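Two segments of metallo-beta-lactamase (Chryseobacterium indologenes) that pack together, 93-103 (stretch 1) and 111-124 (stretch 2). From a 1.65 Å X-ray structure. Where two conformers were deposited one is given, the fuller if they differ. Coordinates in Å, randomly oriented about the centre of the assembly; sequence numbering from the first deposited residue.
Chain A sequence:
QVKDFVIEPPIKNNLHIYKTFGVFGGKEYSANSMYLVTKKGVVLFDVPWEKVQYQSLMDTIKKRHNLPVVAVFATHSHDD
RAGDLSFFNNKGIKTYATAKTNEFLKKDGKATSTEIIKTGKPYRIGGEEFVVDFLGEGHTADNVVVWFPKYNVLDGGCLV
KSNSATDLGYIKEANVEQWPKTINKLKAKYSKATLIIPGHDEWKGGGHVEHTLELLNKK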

ATOM      1  N   ILE A  93     -13.254 -10.185   8.209  1.00 11.56           N
ATOM      2  CA  ILE A  93     -11.840  -9.820   8.249  1.00 10.84           C
ATOM      3  C   ILE A  93     -11.761  -8.342   8.598  1.00 10.18           C
ATOM      4  O   ILE A  93     -12.345  -7.503   7.911  1.00 10.03           O
ATOM      5  N   LYS A  94     -11.056  -8.036   9.680  1.00  9.88           N
ATOM      6  CA  LYS A  94     -10.882  -6.659  10.122  1.00  9.76           C
ATOM      7  C   LYS A  94     -10.208  -5.814   9.038  1.00  9.05           C
ATOM      8  O   LYS A  94      -9.201  -6.221   8.453  1.00  8.87           O
ATOM      9  N   THR A  95     -10.787  -4.655   8.765  1.00  7.99           N
ATOM     10  CA  THR A  95     -10.199  -3.712   7.824  1.00  7.22           C
ATOM     11  C   THR A  95      -9.835  -2.424   8.542  1.00  7.24           C
ATOM     12  O   THR A  95     -10.531  -2.004   9.489  1.00  7.33           O
ATOM     13  N   TYR A  96      -8.760  -1.795   8.074  1.00  6.54           N
ATOM     14  CA  TYR A  96      -8.156  -0.654   8.756  1.00  6.70           C
ATOM     15  C   TYR A  96      -7.916   0.485   7.788  1.00  6.75           C
ATOM     16  O   TYR A  96      -7.298   0.298   6.725  1.00  6.97           O
ATOM     17  N   ALA A  97      -8.389   1.672   8.160  1.00  6.45           N
ATOM     18  CA  ALA A  97      -8.144   2.886   7.385  1.00  6.13           C
ATOM     19  C   ALA A  97      -8.136   4.061   8.337  1.00  6.21           C
ATOM     20  O   ALA A  97      -8.705   3.988   9.431  1.00  6.66           O
ATOM     21  N   THR A  98      -7.482   5.139   7.936  1.00  6.11           N
ATOM     22  CA  THR A  98      -7.552   6.370   8.720  1.00  6.67           C
ATOM     23  C   THR A  98      -8.942   6.999   8.620  1.00  6.83           C
ATOM     24  O   THR A  98      -9.718   6.690   7.703  1.00  6.74           O
ATOM     25  N   ALA A  99      -9.253   7.894   9.559  1.00  6.92           N
ATOM     26  CA  ALA A  99     -10.494   8.664   9.485  1.00  7.56           C
ATOM     27  C   ALA A  99     -10.624   9.405   8.150  1.00  7.60           C
ATOM     28  O   ALA A  99     -11.691   9.389   7.537  1.00  8.31           O
ATOM     29  N   LYS A 100      -9.527  10.005   7.678  1.00  6.78           N
ATOM     30  CA  LYS A 100      -9.537  10.743   6.408  1.00  6.99           C
ATOM     31  C   LYS A 100      -9.871   9.838   5.227  1.00  6.65           C
ATOM     32  O   LYS A 100     -10.664  10.192   4.354  1.00  6.74           O
ATOM     33  N   THR A 101      -9.259   8.659   5.212  1.00  6.46           N
ATOM     34  CA  THR A 101      -9.490   7.706   4.134  1.00  6.10           C
ATOM     35  C   THR A 101     -10.949   7.260   4.142  1.00  6.07           C
ATOM     36  O   THR A 101     -11.584   7.173   3.091  1.00  6.05           O
ATOM     37  N   ASN A 102     -11.481   6.999   5.333  1.00  6.42           N
ATOM     38  CA  ASN A 102     -12.883   6.634   5.454  1.00  6.93           C
ATOM     39  C   ASN A 102     -13.817   7.731   4.985  1.00  6.97           C
ATOM     40  O   ASN A 102     -14.828   7.435   4.375  1.00  7.69           O
ATOM     41  N   GLU A 103     -13.476   8.987   5.264  1.00  7.43           N
ATOM     42  CA  GLU A 103     -14.284  10.111   4.804  1.00  7.63           C
ATOM     43  C   GLU A 103     -14.337  10.148   3.282  1.00  7.52           C
ATOM     44  O   GLU A 103     -15.385  10.426   2.702  1.00  7.91           O
ATOM     45  N   ALA A 111     -17.473   1.224   0.634  1.00 10.64           N
ATOM     46  CA  ALA A 111     -17.398   0.684   1.984  1.00 10.11           C
ATOM     47  C   ALA A 111     -16.247   1.304   2.763  1.00  9.55           C
ATOM     48  O   ALA A 111     -15.206   1.641   2.194  1.00  9.15           O
ATOM     49  N   THR A 112     -16.454   1.471   4.059  1.00  9.18           N
ATOM     50  CA  THR A 112     -15.436   2.003   4.959  1.00  9.63           C
ATOM     51  C   THR A 112     -14.842   0.882   5.807  1.00  9.33           C
ATOM     52  O   THR A 112     -15.378  -0.238   5.840  1.00  8.76           O
ATOM     53  N   SER A 113     -13.740   1.181   6.495  1.00  9.09           N
ATOM     54  CA  SER A 113     -13.081   0.192   7.350  1.00  9.39           C
ATOM     55  C   SER A 113     -13.886  -0.052   8.625  1.00 10.12           C
ATOM     56  O   SER A 113     -14.742   0.769   9.001  1.00 10.77           O
ATOM     57  N   THR A 114     -13.618  -1.171   9.283  1.00 10.09           N
ATOM     58  CA  THR A 114     -14.273  -1.448  10.568  1.00 10.50           C
ATOM     59  C   THR A 114     -13.408  -1.001  11.745  1.00 10.93           C
ATOM     60  O   THR A 114     -13.904  -0.859  12.866  1.00 11.48           O
ATOM     61  N   GLU A 115     -12.116  -0.773  11.490  1.00 10.54           N
ATOM     62  CA  GLU A 115     -11.198  -0.262  12.500  1.00 11.12           C
ATOM     63  C   GLU A 115     -10.518   1.007  12.011  1.00 10.79           C
ATOM     64  O   GLU A 115     -10.257   1.159  10.821  1.00  9.99           O
ATOM     65  N   ILE A 116     -10.200   1.899  12.943  1.00 10.80           N
ATOM     66  CA  ILE A 116      -9.601   3.190  12.616  1.00 10.87           C
ATOM     67  C   ILE A 116      -8.121   3.215  12.954  1.00 11.11           C
ATOM     68  O   ILE A 116      -7.726   2.983  14.106  1.00 11.33           O
ATOM     69  N   ILE A 117      -7.300   3.513  11.950  1.00 10.55           N
ATOM     70  CA  ILE A 117      -5.852   3.565  12.131  1.00 10.66           C
ATOM     71  C   ILE A 117      -5.440   4.712  13.055  1.00 10.68           C
ATOM     72  O   ILE A 117      -5.881   5.853  12.888  1.00 11.20           O
ATOM     73  N   LYS A 118      -4.600   4.391  14.034  1.00 11.24           N
ATOM     74  CA  LYS A 118      -3.915   5.418  14.813  1.00 11.57           C
ATOM     75  C   LYS A 118      -2.518   5.596  14.237  1.00 11.35           C
ATOM     76  O   LYS A 118      -1.667   4.707  14.336  1.00 11.74           O
ATOM     77  N   THR A 119      -2.289   6.734  13.598  1.00 11.62           N
ATOM     78  CA  THR A 119      -1.025   6.938  12.920  1.00 12.03           C
ATOM     79  C   THR A 119       0.115   7.169  13.906  1.00 11.64           C
ATOM     80  O   THR A 119      -0.077   7.763  14.972  1.00 11.71           O
ATOM     81  N   GLY A 120       1.290   6.662  13.560  1.00 11.02           N
ATOM     82  CA  GLY A 120       2.483   6.894  14.355  1.00 11.23           C
ATOM     83  C   GLY A 120       2.611   5.986  15.559  1.00 11.54           C
ATOM     84  O   GLY A 120       3.587   6.092  16.299  1.00 11.77           O
ATOM     85  N   LYS A 121       1.638   5.093  15.749  1.00 11.48           N
ATOM     86  CA  LYS A 121       1.664   4.153  16.872  1.00 11.92           C
ATOM     87  C   LYS A 121       1.901   2.742  16.373  1.00 11.60           C
ATOM     88  O   LYS A 121       1.306   2.340  15.365  1.00 11.92           O
ATOM     89  N   PRO A 122       2.752   1.980  17.080  1.00 11.15           N
ATOM     90  CA  PRO A 122       2.970   0.593  16.691  1.00 10.36           C
ATOM     91  C   PRO A 122       1.687  -0.238  16.660  1.00 10.04           C
ATOM     92  O   PRO A 122       0.821  -0.123  17.540  1.00 10.08           O
ATOM     93  N   TYR A 123       1.559  -1.050  15.613  0.80  9.16           N
ATOM     94  CA  TYR A 123       0.598  -2.138  15.564  0.80  9.46           C
ATOM     95  C   TYR A 123       1.375  -3.424  15.719  0.80  8.97           C
ATOM     96  O   TYR A 123       2.424  -3.596  15.080  0.80  8.47           O
ATOM     97  N   ARG A 124       0.866  -4.311  16.569  1.00  9.02           N
ATOM     98  CA  ARG A 124       1.500  -5.619  16.788  1.00  9.25           C
ATOM     99  C   ARG A 124       0.466  -6.713  16.629  1.00  9.51           C
ATOM    100  O   ARG A 124      -0.584  -6.698  17.285  1.00  9.67           O
TER

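Asn102, reaching from the helix with chi1 m, clamps Ser113 at two points: its OD1 accepts from Ser113 N (2.9 Å) and its ND2 donates to Ser113 OG (2.9 Å). Ser113 (p) points toward stretch 1, and its OG in turn donates to Glu115 O at 2.7 Å. The parallel strand pairing supplies the backbone bonds Glu115 N to Thr95 O (2.8 Å), Ile117 N to Ala97 O (2.9 Å) and Ala97 N to Glu115 O (3.3 Å). Beside it, Thr95 OG1 (p) accepts from Thr114 N at 3.0 Å, and Thr114 OG1 (p) donates to Glu115 OE1 at 3.0 Å while accepting a weak bond from Thr95 N (3.4 Å). Three waters bridge the stretches: water 1 joins Ile93 O to Thr114 OG1, water 2 Lys94 NZ to Glu115 OE2, and water 3 Ala99 N to Ile117 O. On the sheet face shared by Tyr96 (m) and Glu115, Glu115 CG lies over the ring, 3.8 Å from its centroid; the Tyr123 ring (m) approaches obliquely, its CE1 4.1 Å from Tyr96 CE2. Ile117 (m, t) points toward stretch 1, placing CG1 3.8 Å from Tyr96 CB and CD1 3.8 Å from Thr98 N. On the other face, beside Ala97, Ile116 (m, m) brings CD1 within 3.4 Å of Asn102 ND2. Thr98 CG2 meets Thr119 CG2 at 4.0 Å.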

ATOM      1  CB  ILE A  93     -11.149 -10.107   6.899  1.00 10.65           C
ATOM      2  CG1 ILE A  93     -11.166 -11.615   6.600  1.00 10.81           C
ATOM      3  CG2 ILE A  93      -9.705  -9.553   6.880  1.00 10.28           C
ATOM      4  CD1 ILE A  93     -10.847 -11.962   5.163  1.00 10.31           C
ATOM      5  CB  LYS A  94     -10.060  -6.618  11.402  1.00 10.58           C
ATOM      6  CG  LYS A  94     -10.790  -7.176  12.611  1.00 13.22           C
ATOM      7  CD  LYS A  94     -10.007  -6.918  13.868  1.00 16.45           C
ATOM      8  CE  LYS A  94     -10.822  -7.317  15.094  1.00 20.05           C
ATOM      9  NZ  LYS A  94     -10.067  -7.026  16.342  1.00 21.80           N
ATOM     10  CB  THR A  95     -11.158  -3.394   6.672  1.00  7.40           C
ATOM     11  OG1 THR A  95     -12.420  -2.966   7.206  1.00  7.06           O
ATOM     12  CG2 THR A  95     -11.359  -4.624   5.799  1.00  6.23           C
ATOM     13  CB  TYR A  96      -6.814  -1.050   9.382  1.00  7.12           C
ATOM     14  CG  TYR A  96      -6.902  -2.025  10.539  1.00  9.48           C
ATOM     15  CD1 TYR A  96      -7.079  -3.385  10.312  1.00 12.07           C
ATOM     16  CD2 TYR A  96      -6.764  -1.580  11.852  1.00 13.04           C
ATOM     17  CE1 TYR A  96      -7.152  -4.285  11.362  1.00 14.29           C
ATOM     18  CE2 TYR A  96      -6.832  -2.480  12.915  1.00 14.00           C
ATOM     19  CZ  TYR A  96      -7.025  -3.823  12.654  1.00 15.24           C
ATOM     20  OH  TYR A  96      -7.094  -4.726  13.691  1.00 18.27           O
ATOM     21  CB  ALA A  97      -9.232   3.085   6.325  1.00  5.90           C
ATOM     22  CB  THR A  98      -6.552   7.420   8.236  1.00  6.44           C
ATOM     23  OG1 THR A  98      -6.890   7.789   6.891  1.00  7.39           O
ATOM     24  CG2 THR A  98      -5.114   6.905   8.304  1.00  6.75           C
ATOM     25  CB  ALA A  99     -10.593   9.626  10.663  1.00  7.93           C
ATOM     26  CB  LYS A 100      -8.190  11.442   6.175  1.00  7.37           C
ATOM     27  CG  LYS A 100      -7.873  12.522   7.208  1.00 10.27           C
ATOM     28  CD  LYS A 100      -8.718  13.780   7.006  1.00 13.41           C
ATOM     29  CE  LYS A 100      -8.323  14.882   7.996  1.00 16.29           C
ATOM     30  NZ  LYS A 100      -9.035  16.174   7.733  1.00 17.75           N
ATOM     31  CB  THR A 101      -8.517   6.520   4.254  1.00  5.29           C
ATOM     32  OG1 THR A 101      -7.206   6.978   3.908  1.00  5.63           O
ATOM     33  CG2 THR A 101      -8.897   5.378   3.304  1.00  5.90           C
ATOM     34  CB  ASN A 102     -13.225   6.211   6.887  1.00  6.73           C
ATOM     35  CG  ASN A 102     -12.831   4.774   7.162  1.00  7.64           C
ATOM     36  OD1 ASN A 102     -12.811   3.941   6.253  1.00  6.80           O
ATOM     37  ND2 ASN A 102     -12.518   4.472   8.417  1.00  8.70           N
ATOM     38  CB  GLU A 103     -13.720  11.418   5.335  1.00  8.02           C
ATOM     39  CG  GLU A 103     -14.078  11.679   6.778  1.00 10.52           C
ATOM     40  CD  GLU A 103     -13.153  12.684   7.431  1.00 13.43           C
ATOM     41  OE1 GLU A 103     -12.299  13.282   6.738  1.00 13.97           O
ATOM     42  OE2 GLU A 103     -13.283  12.873   8.657  1.00 15.83           O
ATOM     43  CB  ALA A 111     -17.256  -0.841   1.947  1.00 10.46           C
ATOM     44  CB  THR A 112     -16.020   3.078   5.869  1.00  9.57           C
ATOM     45  OG1 THR A 112     -17.218   2.580   6.493  1.00 12.60           O
ATOM     46  CG2 THR A 112     -16.350   4.333   5.050  1.00 10.48           C
ATOM     47  CB  SER A 113     -11.665   0.643   7.717  1.00  9.42           C
ATOM     48  OG  SER A 113     -11.709   1.745   8.609  1.00  7.66           O
ATOM     49  CB  THR A 114     -14.676  -2.924  10.706  1.00 10.08           C
ATOM     50  OG1 THR A 114     -13.523  -3.760  10.533  1.00 11.60           O
ATOM     51  CG2 THR A 114     -15.737  -3.286   9.678  1.00 10.73           C
ATOM     52  CB  GLU A 115     -10.117  -1.295  12.867  1.00 11.36           C
ATOM     53  CG  GLU A 115     -10.526  -2.767  12.776  1.00 14.95           C
ATOM     54  CD  GLU A 115     -11.625  -3.159  13.744  1.00 18.88           C
ATOM     55  OE1 GLU A 115     -12.544  -3.900  13.322  1.00 21.80           O
ATOM     56  OE2 GLU A 115     -11.567  -2.733  14.916  1.00 21.57           O
ATOM     57  CB  ILE A 116     -10.311   4.354  13.375  1.00 10.86           C
ATOM     58  CG1 ILE A 116     -11.829   4.270  13.197  1.00 11.43           C
ATOM     59  CG2 ILE A 116      -9.730   5.722  12.972  1.00 10.96           C
ATOM     60  CD1 ILE A 116     -12.299   4.240  11.771  1.00 13.60           C
ATOM     61  CB  ILE A 117      -5.107   3.706  10.778  1.00 10.05           C
ATOM     62  CG1 ILE A 117      -5.313   2.435   9.941  1.00 10.55           C
ATOM     63  CG2 ILE A 117      -3.607   4.016  10.993  1.00 10.82           C
ATOM     64  CD1 ILE A 117      -4.725   2.526   8.534  1.00  9.67           C
ATOM     65  CB  LYS A 118      -3.834   5.026  16.291  1.00 11.51           C
ATOM     66  CG  LYS A 118      -5.163   4.936  16.994  1.00 13.23           C
ATOM     67  CD  LYS A 118      -4.937   4.715  18.477  1.00 14.19           C
ATOM     68  CE  LYS A 118      -6.207   4.955  19.259  1.00 15.23           C
ATOM     69  NZ  LYS A 118      -5.976   4.695  20.711  1.00 15.81           N
ATOM     70  CB  THR A 119      -1.087   8.059  11.871  1.00 12.17           C
ATOM     71  OG1 THR A 119      -1.564   9.267  12.482  1.00 14.04           O
ATOM     72  CG2 THR A 119      -2.009   7.659  10.725  1.00 13.24           C
ATOM     73  CB  LYS A 121       0.362   4.188  17.663  1.00 12.29           C
ATOM     74  CG  LYS A 121       0.031   5.554  18.253  1.00 13.68           C
ATOM     75  CD  LYS A 121      -0.910   5.456  19.428  1.00 12.46           C
ATOM     76  CE  LYS A 121      -0.267   4.839  20.676  1.00 11.52           C
ATOM     77  NZ  LYS A 121      -1.316   4.428  21.641  1.00  9.03           N
ATOM     78  CB  PRO A 122       3.909   0.058  17.790  1.00 10.60           C
ATOM     79  CG  PRO A 122       4.626   1.273  18.295  1.00 10.44           C
ATOM     80  CD  PRO A 122       3.604   2.375  18.222  1.00 11.23           C
ATOM     81  CB  TYR A 123      -0.125  -2.162  14.220  0.80  9.57           C
ATOM     82  CG  TYR A 123      -1.263  -1.194  14.158  0.80 10.38           C
ATOM     83  CD1 TYR A 123      -2.529  -1.553  14.616  0.80 11.71           C
ATOM     84  CD2 TYR A 123      -1.075   0.096  13.660  0.80 12.29           C
ATOM     85  CE1 TYR A 123      -3.584  -0.651  14.581  0.80 13.76           C
ATOM     86  CE2 TYR A 123      -2.125   0.998  13.614  0.80 13.93           C
ATOM     87  CZ  TYR A 123      -3.372   0.616  14.076  0.80 14.62           C
ATOM     88  OH  TYR A 123      -4.413   1.509  14.046  0.80 15.96           O
ATOM     89  CB  ARG A 124       2.129  -5.694  18.195  1.00  8.90           C
ATOM     90  CG  ARG A 124       3.219  -4.677  18.455  1.00  9.29           C
ATOM     91  CD  ARG A 124       3.747  -4.780  19.893  1.00  9.27           C
ATOM     92  NE  ARG A 124       4.705  -3.707  20.157  1.00  9.95           N
ATOM     93  CZ  ARG A 124       4.358  -2.478  20.548  1.00  8.91           C
ATOM     94  NH1 ARG A 124       3.082  -2.154  20.708  1.00  8.71           N
ATOM     95  NH2 ARG A 124       5.292  -1.562  20.758  1.00  8.47           N
TER
HETATM   96  O   HOH W   1     -14.239  -6.179   9.258  1.00 18.88           O
HETATM   97  O   HOH W   2     -10.425  -4.427  16.839  1.00 37.32           O
HETATM   98  O   HOH W   3      -7.435   8.040  11.859  1.00 14.38           O